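Local coordinates for extracellular PQQ-dependent sugar dehydrogenase (Coprinopsis cinerea, PDB 6JT6), which probably oxidises pyranose sugars with a PQQ-dependent domain and passes the electrons to the heme of this cytochrome b domain, at residues Leu71-Ile82 and Ser107-Tyr118; Ser64-Val72 and Ser83-Pro93. All coordinates share one frame; numbering follows the deposited sequence.

Contact 1: Leu71-Ile82 and Ser107-Tyr118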
loop_
_atom_site.group_PDB
_atom_site.type_symbol
_atom_site.label_atom_id
_atom_site.label_comp_id
_atom_site.label_asym_id
_atom_site.label_seq_id
_atom_site.Cartn_x
_atom_site.Cartn_y
_atom_site.Cartn_z
ATOM N N LEU A 71 -6.277 -1.420 -2.029
ATOM C CA LEU A 71 -5.184 -2.386 -2.227
ATOM C C LEU A 71 -5.009 -3.179 -0.975
ATOM O O LEU A 71 -5.028 -2.630 0.121
ATOM C CB LEU A 71 -3.867 -1.712 -2.645
ATOM C CG LEU A 71 -3.918 -0.655 -3.755
ATOM C CD1 LEU A 71 -2.525 -0.081 -3.967
ATOM C CD2 LEU A 71 -4.504 -1.165 -5.070
ATOM N N VAL A 72 -4.843 -4.485 -1.131
ATOM C CA VAL A 72 -4.733 -5.364 0.003
ATOM C C VAL A 72 -3.544 -6.302 -0.182
ATOM O O VAL A 72 -3.387 -6.941 -1.240
ATOM C CB VAL A 72 -6.075 -6.074 0.333
ATOM C CG1 VAL A 72 -6.563 -6.915 -0.823
ATOM C CG2 VAL A 72 -5.962 -6.932 1.585
ATOM N N GLY A 73 -2.686 -6.325 0.832
ATOM C CA GLY A 73 -1.520 -7.188 0.830
ATOM C C GLY A 73 -1.489 -8.127 2.007
ATOM O O GLY A 73 -2.095 -7.864 3.062
ATOM N N TRP A 74 -0.784 -9.246 1.828
ATOM C CA TRP A 74 -0.560 -10.204 2.878
ATOM C C TRP A 74 0.638 -11.095 2.533
ATOM O O TRP A 74 1.205 -11.000 1.419
ATOM C CB TRP A 74 -1.828 -11.005 3.183
ATOM C CG TRP A 74 -2.252 -11.953 2.089
ATOM C CD1 TRP A 74 -1.939 -13.286 1.977
ATOM C CD2 TRP A 74 -3.105 -11.638 0.983
ATOM N NE1 TRP A 74 -2.554 -13.826 0.854
ATOM C CE2 TRP A 74 -3.285 -12.838 0.233
ATOM C CE3 TRP A 74 -3.763 -10.472 0.576
ATOM C CZ2 TRP A 74 -4.073 -12.895 -0.932
ATOM C CZ3 TRP A 74 -4.558 -10.525 -0.590
ATOM C CH2 TRP A 74 -4.693 -11.739 -1.336
ATOM N N VAL A 75 1.043 -11.926 3.492
ATOM C CA VAL A 75 2.103 -12.910 3.239
ATOM C C VAL A 75 1.527 -14.313 3.468
ATOM O O VAL A 75 1.027 -14.615 4.548
ATOM C CB VAL A 75 3.387 -12.660 4.076
ATOM C CG1 VAL A 75 4.420 -13.725 3.770
ATOM C CG2 VAL A 75 4.006 -11.318 3.704
ATOM N N ASP A 76 1.570 -15.128 2.418
ATOM C CA ASP A 76 1.125 -16.513 2.449
ATOM C C ASP A 76 2.353 -17.389 2.734
ATOM O O ASP A 76 3.070 -17.752 1.807
ATOM C CB ASP A 76 0.499 -16.877 1.091
ATOM C CG ASP A 76 0.124 -18.359 0.983
ATOM O OD1 ASP A 76 -0.234 -18.967 2.016
ATOM O OD2 ASP A 76 0.182 -18.895 -0.149
ATOM N N GLY A 77 2.616 -17.669 4.016
ATOM C CA GLY A 77 3.805 -18.428 4.417
ATOM C C GLY A 77 5.010 -17.517 4.377
ATOM O O GLY A 77 5.212 -16.725 5.298
ATOM N N SER A 78 5.807 -17.618 3.316
ATOM C CA SER A 78 6.826 -16.603 3.055
ATOM C C SER A 78 6.564 -15.735 1.794
ATOM O O SER A 78 7.374 -14.873 1.464
ATOM C CB SER A 78 8.218 -17.259 2.999
ATOM O OG SER A 78 8.316 -18.067 1.836
ATOM N N THR A 79 5.438 -15.958 1.110
ATOM C CA THR A 79 5.201 -15.384 -0.234
ATOM C C THR A 79 4.244 -14.169 -0.141
ATOM O O THR A 79 3.076 -14.336 0.216
ATOM C CB THR A 79 4.658 -16.449 -1.226
ATOM O OG1 THR A 79 5.555 -17.575 -1.286
ATOM C CG2 THR A 79 4.452 -15.855 -2.659
ATOM N N PRO A 80 4.754 -12.943 -0.433
ATOM C CA PRO A 80 3.877 -11.756 -0.442
ATOM C C PRO A 80 2.840 -11.817 -1.582
ATOM O O PRO A 80 3.075 -12.426 -2.619
ATOM C CB PRO A 80 4.858 -10.576 -0.665
ATOM C CG PRO A 80 6.014 -11.196 -1.402
ATOM C CD PRO A 80 6.127 -12.624 -0.879
ATOM N N ARG A 81 1.675 -11.234 -1.339
ATOM C CA ARG A 81 0.620 -11.152 -2.325
ATOM C C ARG A 81 0.043 -9.760 -2.237
ATOM O O ARG A 81 0.088 -9.126 -1.170
ATOM C CB ARG A 81 -0.485 -12.176 -2.054
ATOM C CG ARG A 81 0.005 -13.607 -1.842
ATOM C CD ARG A 81 -0.619 -14.581 -2.795
ATOM N NE ARG A 81 -0.111 -15.912 -2.490
ATOM C CZ ARG A 81 0.724 -16.620 -3.249
ATOM N NH1 ARG A 81 1.163 -16.151 -4.429
ATOM N NH2 ARG A 81 1.111 -17.823 -2.817
ATOM N N ILE A 82 -0.567 -9.317 -3.334
ATOM C CA ILE A 82 -1.236 -8.026 -3.361
ATOM C C ILE A 82 -2.392 -8.068 -4.353
ATOM O O ILE A 82 -2.330 -8.763 -5.385
ATOM C CB ILE A 82 -0.234 -6.845 -3.617
ATOM C CG1 ILE A 82 -0.892 -5.480 -3.361
ATOM C CG2 ILE A 82 0.358 -6.889 -5.038
ATOM C CD1 ILE A 82 -0.149 -4.572 -2.420
ATOM N N SER A 107 10.108 -7.685 0.466
ATOM C CA SER A 107 8.791 -8.172 0.827
ATOM C C SER A 107 8.882 -9.590 1.411
ATOM O O SER A 107 9.858 -10.305 1.173
ATOM C CB SER A 107 7.824 -8.143 -0.381
ATOM O OG SER A 107 7.650 -6.840 -0.868
ATOM N N GLY A 108 7.847 -9.982 2.156
ATOM C CA GLY A 108 7.751 -11.324 2.757
ATOM C C GLY A 108 7.738 -11.195 4.266
ATOM O O GLY A 108 7.197 -10.217 4.795
ATOM N N THR A 109 8.330 -12.167 4.959
ATOM C CA THR A 109 8.374 -12.138 6.413
ATOM C C THR A 109 9.725 -12.539 6.971
ATOM O O THR A 109 10.412 -13.373 6.379
ATOM C CB THR A 109 7.199 -12.942 7.056
ATOM O OG1 THR A 109 7.216 -12.770 8.488
ATOM C CG2 THR A 109 7.262 -14.410 6.698
ATOM N N ASN A 110 10.121 -11.907 8.073
ATOM C CA ASN A 110 11.327 -12.327 8.811
ATOM C C ASN A 110 10.924 -13.047 10.106
ATOM O O ASN A 110 11.772 -13.346 10.955
ATOM C CB ASN A 110 12.275 -11.148 9.092
ATOM C CG ASN A 110 11.635 -10.037 9.925
ATOM O OD1 ASN A 110 10.541 -10.195 10.482
ATOM N ND2 ASN A 110 12.310 -8.873 9.975
ATOM N N GLY A 111 9.624 -13.319 10.234
ATOM C CA GLY A 111 9.062 -13.921 11.438
ATOM C C GLY A 111 8.724 -12.931 12.542
ATOM O O GLY A 111 8.056 -13.298 13.497
ATOM N N ASN A 112 9.204 -11.696 12.428
ATOM C CA ASN A 112 8.870 -10.617 13.349
ATOM C C ASN A 112 7.894 -9.632 12.668
ATOM O O ASN A 112 6.888 -9.254 13.251
ATOM C CB ASN A 112 10.137 -9.898 13.827
ATOM C CG ASN A 112 11.013 -10.776 14.740
ATOM O OD1 ASN A 112 10.541 -11.755 15.321
ATOM N ND2 ASN A 112 12.298 -10.421 14.865
ATOM N N ILE A 113 8.226 -9.225 11.438
ATOM C CA ILE A 113 7.370 -8.376 10.627
ATOM C C ILE A 113 6.966 -9.094 9.356
ATOM O O ILE A 113 7.625 -10.049 8.939
ATOM C CB ILE A 113 8.009 -6.987 10.308
ATOM C CG1 ILE A 113 9.358 -7.101 9.568
ATOM C CG2 ILE A 113 8.162 -6.194 11.597
ATOM C CD1 ILE A 113 9.760 -5.866 8.776
ATOM N N GLN A 114 5.854 -8.658 8.770
ATOM C CA GLN A 114 5.603 -8.887 7.338
ATOM C C GLN A 114 5.679 -7.549 6.560
ATOM O O GLN A 114 5.315 -6.478 7.083
ATOM C CB GLN A 114 4.283 -9.602 7.090
ATOM C CG GLN A 114 3.057 -8.822 7.540
ATOM C CD GLN A 114 1.798 -9.614 7.342
ATOM O OE1 GLN A 114 1.286 -9.704 6.219
ATOM N NE2 GLN A 114 1.267 -10.188 8.437
ATOM N N ARG A 115 6.141 -7.624 5.317
ATOM C CA ARG A 115 6.223 -6.445 4.459
ATOM C C ARG A 115 5.687 -6.742 3.078
ATOM O O ARG A 115 5.978 -7.812 2.504
ATOM C CB ARG A 115 7.673 -6.021 4.311
ATOM C CG ARG A 115 8.113 -4.986 5.294
ATOM C CD ARG A 115 9.612 -4.858 5.167
ATOM N NE ARG A 115 10.139 -4.114 4.008
ATOM C CZ ARG A 115 10.594 -2.854 4.081
ATOM N NH1 ARG A 115 10.476 -2.158 5.220
ATOM N NH2 ARG A 115 11.145 -2.284 3.036
ATOM N N ILE A 116 4.883 -5.820 2.539
ATOM C CA ILE A 116 4.516 -5.954 1.115
ATOM C C ILE A 116 4.853 -4.628 0.456
ATOM O O ILE A 116 4.188 -3.615 0.723
ATOM C CB ILE A 116 3.020 -6.351 0.840
ATOM C CG1 ILE A 116 2.604 -7.603 1.600
ATOM C CG2 ILE A 116 2.790 -6.596 -0.663
ATOM C CD1 ILE A 116 1.928 -7.288 2.901
ATOM N N VAL A 117 5.875 -4.645 -0.400
ATOM C CA VAL A 117 6.327 -3.432 -1.048
ATOM C C VAL A 117 5.868 -3.557 -2.498
ATOM O O VAL A 117 6.063 -4.594 -3.136
ATOM C CB VAL A 117 7.869 -3.307 -1.003
ATOM C CG1 VAL A 117 8.322 -1.948 -1.574
ATOM C CG2 VAL A 117 8.387 -3.552 0.408
ATOM N N TYR A 118 5.242 -2.514 -3.028
ATOM C CA TYR A 118 4.601 -2.688 -4.318
ATOM C C TYR A 118 4.706 -1.433 -5.178
ATOM O O TYR A 118 4.832 -0.312 -4.661
ATOM C CB TYR A 118 3.123 -3.143 -4.137
ATOM C CG TYR A 118 2.277 -2.126 -3.400
ATOM C CD1 TYR A 118 1.613 -1.090 -4.096
ATOM C CD2 TYR A 118 2.138 -2.179 -1.993
ATOM C CE1 TYR A 118 0.868 -0.148 -3.410
ATOM C CE2 TYR A 118 1.368 -1.252 -1.304
ATOM C CZ TYR A 118 0.745 -0.226 -2.017
ATOM O OH TYR A 118 -0.043 0.721 -1.353
HETATM O O HOH W 1 -0.423 -11.814 6.243
HETATM O O HOH W 2 9.676 -14.098 3.139
#
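Over one face of the Tyr118 ring sits the methyl CD1 of Ile82, 3.3 Å from CD2, while Leu71 CD1 approaches obliquely at CE1, 3.4 Å away. Ile82 meets the tyrosine at about a right angle, so a methyl tip rather than a flank presses on the ring. The phenol itself is swung across to the hairpin because CG lies between the backbone N and the carbonyl carbon (chi1 62°); beyond the two segments, Phe48 also meets this ring. On the Trp74 indole, Arg81 CB of the same hairpin lies over one face, and NE1 bonds to Pro154 O. The Arg81 guanidinium has Thr79 CG2 over one face and Asp76 OD2 in plane at its edge, in a salt bridge. Ile116 fills the middle of the interface: CD1 reaches Trp74 N at 3.5 Å, next to Gly73, and CG2 comes 4.0 Å from Ile82 CD1. Farther along, Val75 CG2 rests on Gly108 O, and Pro80 CG meets Ser107 CB at 3.7 Å. One water bridges Val75 N, from which it accepts, to Gln114 OE1 (2.7 Å); Gln114 NE2 bonds to Ala54 O, which helps fix the amide's rotation. With no direct hydrogen bond between the segments, two hairpins of different sheets are joined face to face by apolar side chains, and water carries the polar links, from Val75 N to Gln114 OE1 and from Thr109 N to Ser78 O.

Contact 2: Ser64-Val72 and Ser83-Pro93. With HEM (protoporphyrin IX containing Fe), chain C.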
loop_
_atom_site.group_PDB
_atom_site.type_symbol
_atom_site.label_atom_id
_atom_site.label_comp_id
_atom_site.label_asym_id
_atom_site.label_seq_id
_atom_site.Cartn_x
_atom_site.Cartn_y
_atom_site.Cartn_z
ATOM N N SER A 64 -12.342 7.001 1.856
ATOM C CA SER A 64 -13.511 6.178 2.074
ATOM C C SER A 64 -13.284 4.782 1.492
ATOM O O SER A 64 -12.662 4.618 0.404
ATOM C CB SER A 64 -14.741 6.855 1.414
ATOM O OG SER A 64 -15.794 5.921 1.346
ATOM N N MET A 65 -13.778 3.767 2.205
ATOM C CA MET A 65 -13.818 2.410 1.686
ATOM C C MET A 65 -14.660 2.322 0.404
ATOM O O MET A 65 -14.430 1.444 -0.456
ATOM C CB MET A 65 -14.426 1.459 2.724
ATOM C CG MET A 65 -14.388 -0.006 2.284
ATOM S SD MET A 65 -15.265 -1.123 3.365
ATOM C CE MET A 65 -15.395 -2.465 2.169
ATOM N N ARG A 66 -15.618 3.245 0.279
ATOM C CA ARG A 66 -16.543 3.202 -0.847
ATOM C C ARG A 66 -16.056 3.951 -2.081
ATOM O O ARG A 66 -15.762 5.165 -2.026
ATOM C CB ARG A 66 -17.933 3.691 -0.445
ATOM C CG ARG A 66 -18.627 2.818 0.601
ATOM C CD ARG A 66 -19.769 3.598 1.272
ATOM N NE ARG A 66 -19.275 4.901 1.747
ATOM C CZ ARG A 66 -19.529 6.089 1.185
ATOM N NH1 ARG A 66 -20.331 6.187 0.114
ATOM N NH2 ARG A 66 -18.976 7.191 1.694
ATOM N N ASN A 67 -15.993 3.215 -3.196
ATOM C CA ASN A 67 -15.757 3.793 -4.522
ATOM C C ASN A 67 -14.361 4.410 -4.727
ATOM O O ASN A 67 -14.188 5.460 -5.360
ATOM C CB ASN A 67 -16.914 4.760 -4.889
ATOM C CG ASN A 67 -18.273 4.109 -4.678
ATOM O OD1 ASN A 67 -18.572 3.077 -5.295
ATOM N ND2 ASN A 67 -19.080 4.681 -3.799
ATOM N N ASN A 68 -13.365 3.723 -4.213
ATOM C CA ASN A 68 -11.958 4.116 -4.431
ATOM C C ASN A 68 -11.172 2.809 -4.517
ATOM O O ASN A 68 -11.558 1.836 -3.878
ATOM C CB ASN A 68 -11.422 4.988 -3.259
ATOM C CG ASN A 68 -12.141 6.325 -3.116
ATOM O OD1 ASN A 68 -12.023 7.209 -3.960
ATOM N ND2 ASN A 68 -12.844 6.495 -2.028
ATOM N N PRO A 69 -10.063 2.770 -5.287
ATOM C CA PRO A 69 -9.213 1.584 -5.268
ATOM C C PRO A 69 -8.821 1.203 -3.853
ATOM O O PRO A 69 -8.383 2.063 -3.064
ATOM C CB PRO A 69 -7.956 2.032 -6.052
ATOM C CG PRO A 69 -8.504 3.063 -6.995
ATOM C CD PRO A 69 -9.438 3.838 -6.090
ATOM N N LEU A 70 -8.991 -0.083 -3.570
ATOM C CA LEU A 70 -8.571 -0.665 -2.310
ATOM C C LEU A 70 -7.440 -1.631 -2.628
ATOM O O LEU A 70 -7.618 -2.552 -3.423
ATOM C CB LEU A 70 -9.739 -1.389 -1.624
ATOM C CG LEU A 70 -11.090 -0.657 -1.433
ATOM C CD1 LEU A 70 -12.054 -1.592 -0.715
ATOM C CD2 LEU A 70 -11.024 0.650 -0.623
ATOM N N LEU A 71 -6.277 -1.420 -2.029
ATOM C CA LEU A 71 -5.184 -2.386 -2.227
ATOM C C LEU A 71 -5.009 -3.179 -0.975
ATOM O O LEU A 71 -5.028 -2.630 0.121
ATOM C CB LEU A 71 -3.867 -1.712 -2.645
ATOM C CG LEU A 71 -3.918 -0.655 -3.755
ATOM C CD1 LEU A 71 -2.525 -0.081 -3.967
ATOM C CD2 LEU A 71 -4.504 -1.165 -5.070
ATOM N N VAL A 72 -4.843 -4.485 -1.131
ATOM C CA VAL A 72 -4.733 -5.364 0.003
ATOM C C VAL A 72 -3.544 -6.302 -0.182
ATOM O O VAL A 72 -3.387 -6.941 -1.240
ATOM C CB VAL A 72 -6.075 -6.074 0.333
ATOM C CG1 VAL A 72 -6.563 -6.915 -0.823
ATOM C CG2 VAL A 72 -5.962 -6.932 1.585
ATOM N N SER A 83 -3.449 -7.332 -4.034
ATOM C CA SER A 83 -4.647 -7.339 -4.838
ATOM C C SER A 83 -5.252 -5.926 -4.861
ATOM O O SER A 83 -5.155 -5.186 -3.860
ATOM C CB SER A 83 -5.624 -8.366 -4.258
ATOM O OG SER A 83 -6.900 -8.285 -4.860
ATOM N N ALA A 84 -5.861 -5.558 -5.990
ATOM C CA ALA A 84 -6.645 -4.329 -6.079
ATOM C C ALA A 84 -8.110 -4.706 -6.003
ATOM O O ALA A 84 -8.547 -5.656 -6.686
ATOM C CB ALA A 84 -6.370 -3.577 -7.383
ATOM N N ARG A 85 -8.873 -3.948 -5.199
ATOM C CA ARG A 85 -10.310 -4.200 -5.018
ATOM C C ARG A 85 -11.162 -2.942 -5.028
ATOM O O ARG A 85 -10.634 -1.840 -5.032
ATOM C CB ARG A 85 -10.564 -5.036 -3.767
ATOM C CG ARG A 85 -9.658 -6.253 -3.748
ATOM C CD ARG A 85 -10.169 -7.401 -2.958
ATOM N NE ARG A 85 -9.198 -8.497 -3.061
ATOM C CZ ARG A 85 -9.296 -9.661 -2.429
ATOM N NH1 ARG A 85 -10.341 -9.898 -1.616
ATOM N NH2 ARG A 85 -8.343 -10.587 -2.603
ATOM N N TRP A 86 -12.483 -3.147 -5.039
ATOM C CA TRP A 86 -13.464 -2.090 -5.193
ATOM C C TRP A 86 -14.761 -2.494 -4.502
ATOM O O TRP A 86 -15.263 -3.580 -4.740
ATOM C CB TRP A 86 -13.727 -1.805 -6.664
ATOM C CG TRP A 86 -14.493 -0.543 -6.863
ATOM C CD1 TRP A 86 -15.838 -0.363 -6.677
ATOM C CD2 TRP A 86 -13.965 0.735 -7.269
ATOM N NE1 TRP A 86 -16.181 0.960 -6.952
ATOM C CE2 TRP A 86 -15.056 1.646 -7.327
ATOM C CE3 TRP A 86 -12.681 1.194 -7.622
ATOM C CZ2 TRP A 86 -14.902 2.997 -7.730
ATOM C CZ3 TRP A 86 -12.526 2.533 -8.015
ATOM C CH2 TRP A 86 -13.628 3.419 -8.051
ATOM N N ALA A 87 -15.261 -1.622 -3.615
ATOM C CA ALA A 87 -16.531 -1.809 -2.894
ATOM C C ALA A 87 -17.465 -0.621 -3.190
ATOM O O ALA A 87 -17.042 0.541 -3.129
ATOM C CB ALA A 87 -16.253 -1.869 -1.409
ATOM N N THR A 88 -18.726 -0.881 -3.502
ATOM C CA THR A 88 -19.678 0.244 -3.649
ATOM C C THR A 88 -20.413 0.582 -2.339
ATOM O O THR A 88 -21.154 1.569 -2.279
ATOM C CB THR A 88 -20.693 -0.018 -4.768
ATOM O OG1 THR A 88 -21.360 -1.251 -4.492
ATOM C CG2 THR A 88 -19.989 -0.131 -6.134
ATOM N N ASP A 89 -20.225 -0.247 -1.307
ATOM C CA ASP A 89 -20.742 -0.006 0.041
ATOM C C ASP A 89 -19.841 -0.702 1.063
ATOM O O ASP A 89 -18.748 -1.172 0.701
ATOM C CB ASP A 89 -22.205 -0.453 0.187
ATOM C CG ASP A 89 -22.881 0.138 1.451
ATOM O OD1 ASP A 89 -22.665 1.317 1.776
ATOM O OD2 ASP A 89 -23.598 -0.590 2.152
ATOM N N TYR A 90 -20.291 -0.765 2.319
ATOM C CA TYR A 90 -19.607 -1.469 3.407
ATOM C C TYR A 90 -19.836 -2.959 3.324
ATOM O O TYR A 90 -20.471 -3.550 4.200
ATOM C CB TYR A 90 -20.044 -0.920 4.771
ATOM C CG TYR A 90 -19.542 0.493 5.043
ATOM C CD1 TYR A 90 -18.232 0.856 4.716
ATOM C CD2 TYR A 90 -20.371 1.465 5.637
ATOM C CE1 TYR A 90 -17.749 2.123 4.951
ATOM C CE2 TYR A 90 -19.890 2.758 5.890
ATOM C CZ TYR A 90 -18.572 3.080 5.531
ATOM O OH TYR A 90 -18.045 4.351 5.747
ATOM N N ALA A 91 -19.287 -3.568 2.273
ATOM C CA ALA A 91 -19.520 -4.979 1.946
ATOM C C ALA A 91 -18.219 -5.591 1.404
ATOM O O ALA A 91 -17.339 -4.830 1.013
ATOM C CB ALA A 91 -20.619 -5.065 0.899
ATOM N N PRO A 92 -18.089 -6.953 1.372
ATOM C CA PRO A 92 -16.870 -7.535 0.778
ATOM C C PRO A 92 -16.527 -6.918 -0.606
ATOM O O PRO A 92 -17.370 -6.926 -1.506
ATOM C CB PRO A 92 -17.212 -9.043 0.662
ATOM C CG PRO A 92 -18.209 -9.285 1.759
ATOM C CD PRO A 92 -18.953 -7.995 1.981
ATOM N N PRO A 93 -15.323 -6.320 -0.752
ATOM C CA PRO A 93 -14.932 -5.743 -2.055
ATOM C C PRO A 93 -14.793 -6.795 -3.161
ATOM O O PRO A 93 -14.472 -7.964 -2.884
ATOM C CB PRO A 93 -13.559 -5.112 -1.757
ATOM C CG PRO A 93 -13.629 -4.791 -0.295
ATOM C CD PRO A 93 -14.352 -5.966 0.298
HETATM C CHA HEM C . -14.551 1.039 6.893
HETATM C CHB HEM C . -16.929 -3.125 6.063
HETATM C CHC HEM C . -13.089 -4.886 3.696
HETATM C CHD HEM C . -11.095 -0.399 3.793
HETATM C C1A HEM C . -15.507 0.040 6.916
HETATM C C2A HEM C . -16.711 0.097 7.663
HETATM C C3A HEM C . -17.367 -1.090 7.431
HETATM C C4A HEM C . -16.581 -1.875 6.543
HETATM C CMA HEM C . -18.708 -1.512 8.010
HETATM C CAA HEM C . -17.187 1.242 8.544
HETATM C CBA HEM C . -16.301 1.481 9.780
HETATM C CGA HEM C . -16.048 0.262 10.627
HETATM O O1A HEM C . -14.904 -0.259 10.717
HETATM O O2A HEM C . -16.997 -0.244 11.265
HETATM C C1B HEM C . -16.084 -3.981 5.363
HETATM C C2B HEM C . -16.424 -5.343 5.057
HETATM C C3B HEM C . -15.316 -5.866 4.421
HETATM C C4B HEM C . -14.319 -4.771 4.343
HETATM C CMB HEM C . -17.746 -6.051 5.419
HETATM C CAB HEM C . -15.064 -7.220 3.853
HETATM C CBB HEM C . -15.517 -8.344 4.396
HETATM C C1C HEM C . -12.229 -3.785 3.431
HETATM C C2C HEM C . -11.028 -3.855 2.689
HETATM C C3C HEM C . -10.448 -2.580 2.702
HETATM C C4C HEM C . -11.302 -1.726 3.496
HETATM C CMC HEM C . -10.545 -5.112 1.986
HETATM C CAC HEM C . -9.194 -2.176 2.006
HETATM C CBC HEM C . -8.141 -3.015 1.896
HETATM C C1D HEM C . -11.871 0.303 4.727
HETATM C C2D HEM C . -11.546 1.688 5.131
HETATM C C3D HEM C . -12.506 2.100 5.968
HETATM C C4D HEM C . -13.432 0.951 6.068
HETATM C CMD HEM C . -10.365 2.525 4.714
HETATM C CAD HEM C . -12.577 3.438 6.701
HETATM C CBD HEM C . -13.144 4.588 5.888
HETATM C CGD HEM C . -14.629 4.396 5.751
HETATM O O1D HEM C . -15.192 4.244 4.632
HETATM O O2D HEM C . -15.306 4.352 6.788
HETATM N NA HEM C . -15.429 -1.191 6.257
HETATM N NB HEM C . -14.850 -3.693 4.930
HETATM N NC HEM C . -12.349 -2.512 3.940
HETATM N ND HEM C . -13.043 -0.094 5.293
HETATM FE FE HEM C . -13.922 -1.813 5.113
HETATM O O HOH W 3 -17.194 5.413 3.521
HETATM O O HOH W 4 -13.890 0.839 -3.060
HETATM O O HOH W 5 -21.658 4.170 -1.586
#
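The heme-binding end of a β-hairpin is built here, where the antiparallel strands around Leu70-Val72 and Ser83-Trp86 open into two loops. Leu70 with Arg85 and Val72 with Ser83 are hydrogen-bonded pairs; Leu71 with Ala84 is the non-hydrogen-bonded pair between them. Beyond the strands, Asn67 N donates to Ala87 O (2.9 Å), nearly along the C=O axis. Met65 stretches to the heme with CG anti to its backbone N (chi1 -175°), and SD binds the iron at 2.3 Å; His164 supplies the other protein ligand. The Met65 methyl CE packs on Ala87 CB (3.7 Å) and Pro93 CG, whereas SD lies in the plane of the Tyr90 ring, at its edge, a Met-aromatic contact. One face of that ring lies on heme C2A, with Arg66 CD on the opposite face. A water draws Ser64 OG, Arg66 NE, Tyr90 OH and heme O1D together, and Met65 N donates to the same propionate oxygen at 2.8 Å. These two donors on O1D, Met65 N and the water, would be expected to stabilise the propionate's negative charge. The Trp86 indole lies against the Asn67-Asn68 backbone, Asn67 C being 3.4 Å from CZ2. Leu70 CD1 meets Pro93 CG at 3.6 Å and lies 3.9 Å from heme C3C. Methionine-histidine ligation beside a β-sandwich is as in the cytochrome domain of cellobiose dehydrogenase, the family of this domain.

Overall arrangement
Both contacts use the hairpin of strands 70-76 and 79-86, and their centres are about 20 Å apart. Contact 1 sits toward its turn and packs it against the hairpin of strands 100-109 and 113-121 in the other sheet; contact 2 lies at the open end, where the loops reach the heme. Leu71 and Val72 belong to both, and Trp74 CH2 of contact 1 packs 4.0 Å from Arg85 NH2 of contact 2. Leu71 links interior and pocket: the Leu71 side chain is about 6 Å from the heme, while its carbonyl oxygen touches a heme vinyl. Of the two contacts, only contact 2 supplies an iron ligand; His164 completes the pair.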